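Local structure of vinylacetyl-CoA Delta-isomerase (Nitrosopumilus maritimus SCM1, 6VJR) at residues Glu131-Lys134 against Met135-Glu139; Ala411-Lys414 against Gly415-Val418; Glu419-Met422 against Arg423-Leu427. The protein probably catalyses the dehydration of 4-hydroxybutyryl-CoA and the isomerisation of vinylacetyl-CoA, using FAD and a [4Fe-4S] cluster. One frame throughout, in Å; residues are numbered along the deposited sequence.

Contact 1 (Glu131-Lys134 against Met135-Glu139)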
ATOM      1  N   GLU A 131       0.166  40.704  26.361  1.00 21.08           N
ATOM      2  CA  GLU A 131      -0.885  41.106  27.287  1.00 22.08           C
ATOM      3  C   GLU A 131      -2.106  40.203  27.113  1.00 18.91           C
ATOM      4  O   GLU A 131      -2.778  39.878  28.089  1.00 21.42           O
ATOM      5  CB  GLU A 131      -1.261  42.580  27.152  1.00 24.74           C
ATOM      6  CG  GLU A 131      -0.121  43.514  27.509  1.00 28.21           C
ATOM      7  CD  GLU A 131       0.152  43.600  28.993  1.00 35.08           C
ATOM      8  OE1 GLU A 131       1.197  44.190  29.268  1.00 45.94           O
ATOM      9  OE2 GLU A 131      -0.634  43.151  29.867  1.00 39.26           O
ATOM     10  N   PHE A 132      -2.371  39.779  25.870  1.00 17.48           N
ATOM     11  CA  PHE A 132      -3.473  38.863  25.636  1.00 19.25           C
ATOM     12  C   PHE A 132      -3.201  37.508  26.296  1.00 18.12           C
ATOM     13  O   PHE A 132      -4.075  36.929  26.943  1.00 18.54           O
ATOM     14  CB  PHE A 132      -3.732  38.754  24.128  1.00 17.78           C
ATOM     15  CG  PHE A 132      -4.811  37.734  23.806  1.00 18.60           C
ATOM     16  CD1 PHE A 132      -6.143  38.095  23.913  1.00 21.29           C
ATOM     17  CD2 PHE A 132      -4.511  36.446  23.394  1.00 20.21           C
ATOM     18  CE1 PHE A 132      -7.149  37.205  23.590  1.00 22.78           C
ATOM     19  CE2 PHE A 132      -5.535  35.533  23.125  1.00 22.01           C
ATOM     20  CZ  PHE A 132      -6.848  35.914  23.233  1.00 21.03           C
ATOM     21  N   VAL A 133      -1.983  36.994  26.129  1.00 18.42           N
ATOM     22  CA  VAL A 133      -1.604  35.732  26.734  1.00 18.41           C
ATOM     23  C   VAL A 133      -1.766  35.817  28.249  1.00 16.97           C
ATOM     24  O   VAL A 133      -2.283  34.893  28.863  1.00 19.10           O
ATOM     25  CB  VAL A 133      -0.182  35.306  26.335  1.00 18.24           C
ATOM     26  CG1 VAL A 133       0.248  34.091  27.160  1.00 20.86           C
ATOM     27  CG2 VAL A 133      -0.155  35.008  24.824  1.00 18.00           C
ATOM     28  N   LYS A 134      -1.296  36.909  28.848  1.00 19.55           N
ATOM     29  CA  LYS A 134      -1.425  37.065  30.288  1.00 21.08           C
ATOM     30  C   LYS A 134      -2.888  36.964  30.713  1.00 21.22           C
ATOM     31  O   LYS A 134      -3.222  36.242  31.649  1.00 23.38           O
ATOM     32  CB  LYS A 134      -0.810  38.395  30.698  1.00 23.27           C
ATOM     33  CG  LYS A 134      -1.163  38.771  32.114  1.00 27.99           C
ATOM     34  CD  LYS A 134      -0.454  40.026  32.583  1.00 31.98           C
ATOM     35  CE  LYS A 134      -0.792  40.388  33.984  1.00 35.89           C
ATOM     36  NZ  LYS A 134       0.006  41.548  34.352  1.00 39.46           N
ATOM     37  N   MET A 135      -3.772  37.691  30.016  0.57 21.03           N
ATOM     38  CA  MET A 135      -5.198  37.641  30.315  0.57 21.63           C
ATOM     39  C   MET A 135      -5.709  36.195  30.256  0.57 20.17           C
ATOM     40  O   MET A 135      -6.279  35.701  31.219  0.57 21.62           O
ATOM     41  CB  MET A 135      -5.986  38.538  29.353  0.57 22.57           C
ATOM     42  CG  MET A 135      -7.492  38.520  29.567  0.57 24.21           C
ATOM     43  SD  MET A 135      -8.399  39.530  28.376  0.57 30.45           S
ATOM     44  CE  MET A 135      -8.310  38.560  26.864  0.57 29.79           C
ATOM     45  N   VAL A 136      -5.517  35.501  29.124  1.00 19.58           N
ATOM     46  CA  VAL A 136      -6.155  34.211  28.956  1.00 19.05           C
ATOM     47  C   VAL A 136      -5.567  33.169  29.906  1.00 19.35           C
ATOM     48  O   VAL A 136      -6.271  32.258  30.329  1.00 19.42           O
ATOM     49  CB  VAL A 136      -6.185  33.752  27.487  1.00 19.20           C
ATOM     50  CG1 VAL A 136      -6.894  34.760  26.606  1.00 20.82           C
ATOM     51  CG2 VAL A 136      -4.828  33.483  26.899  1.00 20.03           C
ATOM     52  N   GLN A 137      -4.281  33.290  30.212  1.00 18.85           N
ATOM     53  CA  GLN A 137      -3.641  32.447  31.217  1.00 19.87           C
ATOM     54  C   GLN A 137      -4.214  32.637  32.627  1.00 21.37           C
ATOM     55  O   GLN A 137      -4.424  31.671  33.353  1.00 21.02           O
ATOM     56  CB  GLN A 137      -2.133  32.661  31.223  1.00 19.70           C
ATOM     57  CG  GLN A 137      -1.420  31.981  30.057  1.00 20.36           C
ATOM     58  CD  GLN A 137       0.093  31.976  30.202  1.00 19.37           C
ATOM     59  OE1 GLN A 137       0.685  32.591  31.121  1.00 20.44           O
ATOM     60  NE2 GLN A 137       0.706  31.315  29.231  1.00 19.43           N
ATOM     61  N   GLN A 138      -4.385  33.894  33.032  1.00 20.74           N
ATOM     62  CA  GLN A 138      -4.948  34.212  34.332  1.00 22.25           C
ATOM     63  C   GLN A 138      -6.367  33.665  34.478  1.00 21.41           C
ATOM     64  O   GLN A 138      -6.709  33.131  35.531  1.00 24.74           O
ATOM     65  CB  GLN A 138      -5.014  35.722  34.543  1.00 25.55           C
ATOM     66  CG  GLN A 138      -3.663  36.411  34.583  1.00 29.94           C
ATOM     67  CD  GLN A 138      -3.783  37.905  34.807  1.00 36.80           C
ATOM     68  OE1 GLN A 138      -4.494  38.636  34.101  1.00 43.27           O
ATOM     69  NE2 GLN A 138      -3.120  38.368  35.844  1.00 41.33           N
ATOM     70  N   GLU A 139      -7.175  33.807  33.428  1.00 20.93           N
ATOM     71  CA  GLU A 139      -8.587  33.462  33.467  1.00 20.70           C
ATOM     72  C   GLU A 139      -8.835  31.990  33.103  1.00 20.24           C
ATOM     73  O   GLU A 139      -9.886  31.466  33.447  1.00 20.92           O
ATOM     74  CB  GLU A 139      -9.370  34.424  32.578  1.00 22.17           C
ATOM     75  CG  GLU A 139      -9.235  35.874  33.026  1.00 23.96           C
ATOM     76  CD  GLU A 139     -10.056  36.909  32.276  1.00 29.90           C
ATOM     77  OE1 GLU A 139      -9.801  38.138  32.449  1.00 36.54           O
ATOM     78  OE2 GLU A 139     -10.946  36.498  31.505  1.00 32.70           O
TER
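Val136, one helical turn on from Phe132, lies against one face of the Phe132 ring: its methyl CG1 sits over the phenyl plane. The methyl is 3.9 Å from the ring centroid and 22° off the ring normal, which meets the geometry of a CH-pi contact. It is displaced toward the rim, and its nearest ring atom is Phe132 CZ, 3.6 Å from Val136 CG1. The ring can reach forward along the helix because its CG stands anti to the backbone N (chi1 176°). Met135 CE approaches the same ring obliquely, 3.7 Å from Phe132 CD1, but the methionine is modelled in two conformers, so this touch holds for the one described and is less certain.

Val133 and Gln137 are arranged differently, lying side by side and pointing the same way. The methyl CG1 of Val133 is 3.5 Å from Gln137 NE2, alongside the amide, whose polar ends are engaged elsewhere: NE2 donates to Leu71 O, and OE1 is hydrogen-bonded to the hydroxyls of Thr63 and Ser60. Bonds at both ends should fix the rotation of this buried amide. On the exposed flank the extended chain of Lys134 slants across Gln138, with Lys134 CE 3.6 Å from Gln138 NE2.

Beneath these pairs run regular i to i+4 backbone bonds, from Met135 N to Glu131 O through Gln138 N to Lys134 O. The Gln137 N to Val133 O bond measures 2.9 Å, with an N-H...O angle of 163°.

The segments form the last two turns or so of helix 125-139. Phe132 packs on strand 195-198, touching Ile197 and meeting the Trp195 ring edge-to-face, whereas Val136 turns to the loop at Leu71.

Contact 2 (Ala411-Lys414 against Gly415-Val418)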
ATOM      1  N   ALA A 411     -26.378 -13.007  20.505  1.00 15.66           N
ATOM      2  CA  ALA A 411     -25.363 -13.602  21.359  1.00 16.70           C
ATOM      3  C   ALA A 411     -24.015 -13.697  20.644  1.00 16.25           C
ATOM      4  O   ALA A 411     -23.909 -14.003  19.472  1.00 18.72           O
ATOM      5  CB  ALA A 411     -25.813 -14.960  21.802  1.00 18.91           C
ATOM      6  N   GLY A 412     -22.959 -13.468  21.388  1.00 18.06           N
ATOM      7  CA  GLY A 412     -21.620 -13.850  20.992  1.00 17.41           C
ATOM      8  C   GLY A 412     -21.269 -15.158  21.709  1.00 18.18           C
ATOM      9  O   GLY A 412     -22.087 -16.092  21.839  1.00 20.31           O
ATOM     10  N   ARG A 413     -20.033 -15.243  22.174  1.00 18.66           N
ATOM     11  CA  ARG A 413     -19.661 -16.358  23.023  1.00 21.51           C
ATOM     12  C   ARG A 413     -20.454 -16.347  24.334  1.00 20.77           C
ATOM     13  O   ARG A 413     -20.963 -15.314  24.781  1.00 20.01           O
ATOM     14  CB  ARG A 413     -18.157 -16.378  23.287  1.00 23.71           C
ATOM     15  CG  ARG A 413     -17.676 -15.226  24.124  1.00 22.98           C
ATOM     16  CD  ARG A 413     -16.269 -15.479  24.603  1.00 24.70           C
ATOM     17  NE  ARG A 413     -15.769 -14.285  25.284  1.00 23.58           N
ATOM     18  CZ  ARG A 413     -15.923 -13.982  26.550  1.00 27.97           C
ATOM     19  NH1 ARG A 413     -15.389 -12.874  27.036  1.00 29.83           N
ATOM     20  NH2 ARG A 413     -16.588 -14.788  27.342  1.00 30.33           N
ATOM     21  N   LYS A 414     -20.577 -17.520  24.941  1.00 22.41           N
ATOM     22  CA  LYS A 414     -21.407 -17.671  26.115  1.00 25.44           C
ATOM     23  C   LYS A 414     -20.871 -16.769  27.223  1.00 26.18           C
ATOM     24  O   LYS A 414     -19.672 -16.652  27.453  1.00 30.24           O
ATOM     25  CB  LYS A 414     -21.444 -19.154  26.514  1.00 27.51           C
ATOM     26  CG  LYS A 414     -22.363 -19.554  27.626  1.00 32.36           C
ATOM     27  CD  LYS A 414     -22.245 -21.045  27.901  1.00 37.23           C
ATOM     28  CE  LYS A 414     -20.985 -21.361  28.632  1.00 44.01           C
ATOM     29  NZ  LYS A 414     -20.981 -22.723  29.186  1.00 49.17           N
ATOM     30  N   GLY A 415     -21.789 -16.104  27.903  1.00 28.35           N
ATOM     31  CA  GLY A 415     -21.423 -15.302  29.060  1.00 27.89           C
ATOM     32  C   GLY A 415     -21.310 -13.819  28.736  1.00 26.92           C
ATOM     33  O   GLY A 415     -21.337 -13.005  29.643  1.00 29.56           O
ATOM     34  N   VAL A 416     -21.169 -13.481  27.454  1.00 21.77           N
ATOM     35  CA  VAL A 416     -21.100 -12.095  27.026  1.00 21.03           C
ATOM     36  C   VAL A 416     -22.502 -11.493  27.001  1.00 19.03           C
ATOM     37  O   VAL A 416     -23.429 -12.004  26.397  1.00 20.10           O
ATOM     38  CB  VAL A 416     -20.444 -11.947  25.649  1.00 21.70           C
ATOM     39  CG1 VAL A 416     -20.559 -10.518  25.124  1.00 23.33           C
ATOM     40  CG2 VAL A 416     -19.016 -12.468  25.709  1.00 23.27           C
ATOM     41  N   ASP A 417     -22.631 -10.368  27.674  1.00 19.72           N
ATOM     42  CA  ASP A 417     -23.868  -9.616  27.678  1.00 20.14           C
ATOM     43  C   ASP A 417     -24.111  -8.994  26.304  1.00 18.06           C
ATOM     44  O   ASP A 417     -23.265  -8.249  25.806  1.00 17.94           O
ATOM     45  CB  ASP A 417     -23.676  -8.559  28.741  1.00 23.44           C
ATOM     46  CG  ASP A 417     -24.865  -7.711  29.138  1.00 34.72           C
ATOM     47  OD1 ASP A 417     -25.786  -7.562  28.285  1.00 41.94           O
ATOM     48  OD2 ASP A 417     -24.829  -7.205  30.310  1.00 35.60           O
ATOM     49  N   VAL A 418     -25.263  -9.302  25.703  1.00 18.41           N
ATOM     50  CA  VAL A 418     -25.563  -8.819  24.363  1.00 18.27           C
ATOM     51  C   VAL A 418     -25.535  -7.292  24.316  1.00 16.87           C
ATOM     52  O   VAL A 418     -25.049  -6.719  23.349  1.00 15.82           O
ATOM     53  CB  VAL A 418     -26.877  -9.410  23.812  1.00 19.72           C
ATOM     54  CG1 VAL A 418     -27.356  -8.712  22.548  1.00 21.33           C
ATOM     55  CG2 VAL A 418     -26.705 -10.895  23.559  1.00 23.07           C
TER
HETATM   56  O   HOH W   1     -23.382 -13.771  24.337  1.00 22.23           O
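The carbonyl oxygen of Arg413 is gripped by two donors, the backbone N of Val416 at 3.2 Å from Arg413 O and a water at 2.9 Å from that same oxygen. The first bond closes a type II beta turn from Arg413 to Val416, in the loop between helix 402-409 and helix 418-432. Gly415 occupies its third position at phi 100°, where a side chain would clash with the carbonyl oxygen of Lys414. The water links three backbone groups: besides Arg413 O, it donates to Val416 O, 2.7 Å away, and accepts from Gly412 N.

Across the turn the side chains of Arg413 and Val416 cross at about a right angle. Methyl CG2 of Val416 lies 3.5 Å above the guanidinium plane of Arg413, over its centre. A chi1 of 67° folds the arginine back so that its extended chain runs past this methyl. Further along, Val418 CG2 rests 3.7 Å from Ala411 N, and Asp417 N-caps helix 418-432 through its OD1 to Glu419 N. Arg413 also packs on Asp153 of a neighbouring subunit.

The guanidinium's charge is probably offset by the salt bridge from NH1 to Asp312, while the methyl resting over its face probably restrains its tilt.

Contact 3 (Glu419-Met422 against Arg423-Leu427)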
ATOM      1  N   GLU A 419     -25.978  -6.617  25.390  1.00 16.37           N
ATOM      2  CA  GLU A 419     -25.935  -5.177  25.383  1.00 15.83           C
ATOM      3  C   GLU A 419     -24.484  -4.674  25.227  1.00 15.67           C
ATOM      4  O   GLU A 419     -24.222  -3.665  24.579  1.00 15.03           O
ATOM      5  CB  GLU A 419     -26.537  -4.621  26.664  1.00 18.15           C
ATOM      6  CG  GLU A 419     -26.623  -3.107  26.614  1.00 19.02           C
ATOM      7  CD  GLU A 419     -27.344  -2.442  27.770  1.00 21.83           C
ATOM      8  OE1 GLU A 419     -28.245  -3.070  28.365  1.00 25.15           O
ATOM      9  OE2 GLU A 419     -26.953  -1.292  28.111  1.00 26.57           O
ATOM     10  N   ASN A 420     -23.527  -5.360  25.866  1.00 15.77           N
ATOM     11  CA  ASN A 420     -22.135  -4.955  25.727  1.00 14.76           C
ATOM     12  C   ASN A 420     -21.622  -5.158  24.297  1.00 13.23           C
ATOM     13  O   ASN A 420     -20.873  -4.313  23.774  1.00 14.29           O
ATOM     14  CB  ASN A 420     -21.223  -5.666  26.716  1.00 15.37           C
ATOM     15  CG  ASN A 420     -21.480  -5.279  28.151  1.00 17.87           C
ATOM     16  OD1 ASN A 420     -22.003  -4.201  28.448  1.00 19.90           O
ATOM     17  ND2 ASN A 420     -21.010  -6.113  29.052  1.00 20.82           N
ATOM     18  N   ARG A 421     -22.020  -6.272  23.636  1.00 13.46           N
ATOM     19  CA  ARG A 421     -21.640  -6.483  22.254  1.00 14.20           C
ATOM     20  C   ARG A 421     -22.219  -5.396  21.350  1.00 14.52           C
ATOM     21  O   ARG A 421     -21.520  -4.871  20.493  1.00 14.54           O
ATOM     22  CB  ARG A 421     -22.031  -7.891  21.866  1.00 14.64           C
ATOM     23  CG  ARG A 421     -21.577  -8.333  20.493  1.00 14.65           C
ATOM     24  CD  ARG A 421     -21.716  -9.845  20.323  1.00 15.76           C
ATOM     25  NE  ARG A 421     -21.278 -10.285  18.993  1.00 15.79           N
ATOM     26  CZ  ARG A 421     -22.043 -10.608  17.944  1.00 16.73           C
ATOM     27  NH1 ARG A 421     -23.360 -10.632  18.067  1.00 16.99           N
ATOM     28  NH2 ARG A 421     -21.462 -10.811  16.766  1.00 16.83           N
ATOM     29  N   MET A 422     -23.478  -5.044  21.565  1.00 13.91           N
ATOM     30  CA  MET A 422     -24.084  -3.930  20.850  1.00 14.43           C
ATOM     31  C   MET A 422     -23.324  -2.625  21.074  1.00 13.15           C
ATOM     32  O   MET A 422     -23.071  -1.880  20.128  1.00 14.33           O
ATOM     33  CB  MET A 422     -25.562  -3.754  21.190  1.00 16.25           C
ATOM     34  CG  MET A 422     -26.364  -4.944  20.808  1.00 19.22           C
ATOM     35  SD  MET A 422     -28.133  -4.831  21.136  1.00 27.41           S
ATOM     36  CE  MET A 422     -28.338  -3.102  20.694  1.00 31.89           C
ATOM     37  N   ARG A 423     -23.000  -2.317  22.323  1.00 13.36           N
ATOM     38  CA  ARG A 423     -22.339  -1.061  22.613  1.00 13.41           C
ATOM     39  C   ARG A 423     -20.986  -0.960  21.896  1.00 12.47           C
ATOM     40  O   ARG A 423     -20.629   0.092  21.377  1.00 14.11           O
ATOM     41  CB  ARG A 423     -22.138  -0.908  24.129  1.00 13.61           C
ATOM     42  CG  ARG A 423     -23.398  -0.498  24.861  1.00 14.59           C
ATOM     43  CD  ARG A 423     -23.215  -0.573  26.372  1.00 16.24           C
ATOM     44  NE  ARG A 423     -24.351  -0.078  27.133  1.00 18.20           N
ATOM     45  CZ  ARG A 423     -24.705   1.188  27.227  1.00 18.35           C
ATOM     46  NH1 ARG A 423     -23.898   2.151  26.830  1.00 16.78           N
ATOM     47  NH2 ARG A 423     -25.831   1.489  27.846  1.00 21.32           N
ATOM     48  N   ILE A 424     -20.209  -2.053  21.901  1.00 12.74           N
ATOM     49  CA  ILE A 424     -18.878  -1.973  21.314  1.00 12.79           C
ATOM     50  C   ILE A 424     -18.999  -1.848  19.782  1.00 12.20           C
ATOM     51  O   ILE A 424     -18.257  -1.100  19.157  1.00 12.50           O
ATOM     52  CB  ILE A 424     -17.930  -3.097  21.762  1.00 13.54           C
ATOM     53  CG1 ILE A 424     -16.484  -2.622  21.605  1.00 14.72           C
ATOM     54  CG2 ILE A 424     -18.200  -4.410  21.039  1.00 13.39           C
ATOM     55  CD1 ILE A 424     -16.062  -1.638  22.679  1.00 14.10           C
ATOM     56  N   LEU A 425     -19.956  -2.540  19.164  1.00 12.08           N
ATOM     57  CA  LEU A 425     -20.202  -2.379  17.737  1.00 11.82           C
ATOM     58  C   LEU A 425     -20.570  -0.939  17.373  1.00 11.87           C
ATOM     59  O   LEU A 425     -20.052  -0.388  16.392  1.00 13.14           O
ATOM     60  CB  LEU A 425     -21.259  -3.369  17.250  1.00 12.67           C
ATOM     61  CG  LEU A 425     -20.850  -4.849  17.242  1.00 14.42           C
ATOM     62  CD1 LEU A 425     -22.052  -5.735  17.195  1.00 14.68           C
ATOM     63  CD2 LEU A 425     -19.964  -5.116  16.045  1.00 14.41           C
ATOM     64  N   ARG A 426     -21.440  -0.330  18.181  1.00 12.51           N
ATOM     65  CA  ARG A 426     -21.809   1.082  17.970  1.00 12.19           C
ATOM     66  C   ARG A 426     -20.589   1.999  18.093  1.00 11.91           C
ATOM     67  O   ARG A 426     -20.484   2.982  17.383  1.00 12.40           O
ATOM     68  CB  ARG A 426     -22.943   1.524  18.900  1.00 12.86           C
ATOM     69  CG  ARG A 426     -24.274   0.894  18.482  1.00 12.88           C
ATOM     70  CD  ARG A 426     -24.732   1.405  17.134  1.00 13.13           C
ATOM     71  NE  ARG A 426     -26.132   1.054  16.936  1.00 13.48           N
ATOM     72  CZ  ARG A 426     -26.649   0.622  15.758  1.00 14.38           C
ATOM     73  NH1 ARG A 426     -25.964   0.809  14.655  1.00 16.72           N
ATOM     74  NH2 ARG A 426     -27.870   0.108  15.728  1.00 16.24           N
ATOM     75  N   LEU A 427     -19.679   1.721  19.046  1.00 11.68           N
ATOM     76  CA  LEU A 427     -18.464   2.504  19.164  1.00 12.91           C
ATOM     77  C   LEU A 427     -17.650   2.458  17.863  1.00 12.28           C
ATOM     78  O   LEU A 427     -17.184   3.507  17.357  1.00 12.49           O
ATOM     79  CB  LEU A 427     -17.658   2.176  20.408  1.00 13.17           C
ATOM     80  CG  LEU A 427     -16.403   3.020  20.602  1.00 13.65           C
ATOM     81  CD1 LEU A 427     -16.708   4.495  20.779  1.00 14.74           C
ATOM     82  CD2 LEU A 427     -15.610   2.484  21.770  1.00 14.25           C
TER
HETATM   83  O   HOH W   2     -24.350  -2.960  28.767  1.00 34.62           O
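Glu419 OE2 receives two nitrogens of Arg423 in a side-on salt bridge: NE and NH2 of Arg423 each lie 3.0 Å from Glu419 OE2. The oxygen is only 7° out of the guanidinium plane. NE meets its anti lone pair and NH2 comes nearly along the C-O axis, while the N-H...O angles near 145° show both bonds to be bent, as expected when one oxygen serves neighbouring donors. The two side chains run side by side, and their planar groups are turned 31° apart.

This is an i to i+4 ion pair near the start of helix 418-432, and the backbone repeats its spacing, with Arg423 N 2.9 Å from Glu419 O. Leu425 N likewise bonds to Arg421 O at 3.1 Å, and the CG of Leu425 lies against that same oxygen.

A water then donates to Asn420 OD1 at 2.7 Å and takes a weak bond from Arg423 NE. Asn420 ND2 reaches Asn479 of the third subunit, and Arg423 NH1 donates to Ala475 O of that subunit. On another flank the side chain of Arg421, about 5 Å from a bound FAD, is held by Leu410 O and Asn314, and Leu425 packs on Ile310 of helix 295-314.

How the contacts relate
Contacts 2 and 3 are consecutive along the chain and touch, the Arg421 guanidinium packing against the loop carbonyl, with NH1 3.7 Å from Ala411 O. Contact 2 is a surface turn built on backbone, water and a charged face, while contact 3 is a buried stretch of helix whose side chains add a salt bridge and bonds to a neighbouring subunit. Asp417 of contact 2 caps the helix of contact 3, and both contacts reach the second and third subunits. Contact 1 belongs to the N-terminal region, its centre about 43 Å from that of contact 3. Also helical but partly buried, it combines aromatic and aliphatic packing against strand 195-198 with a buried, hydrogen-bonded amide, and no other subunit touches it.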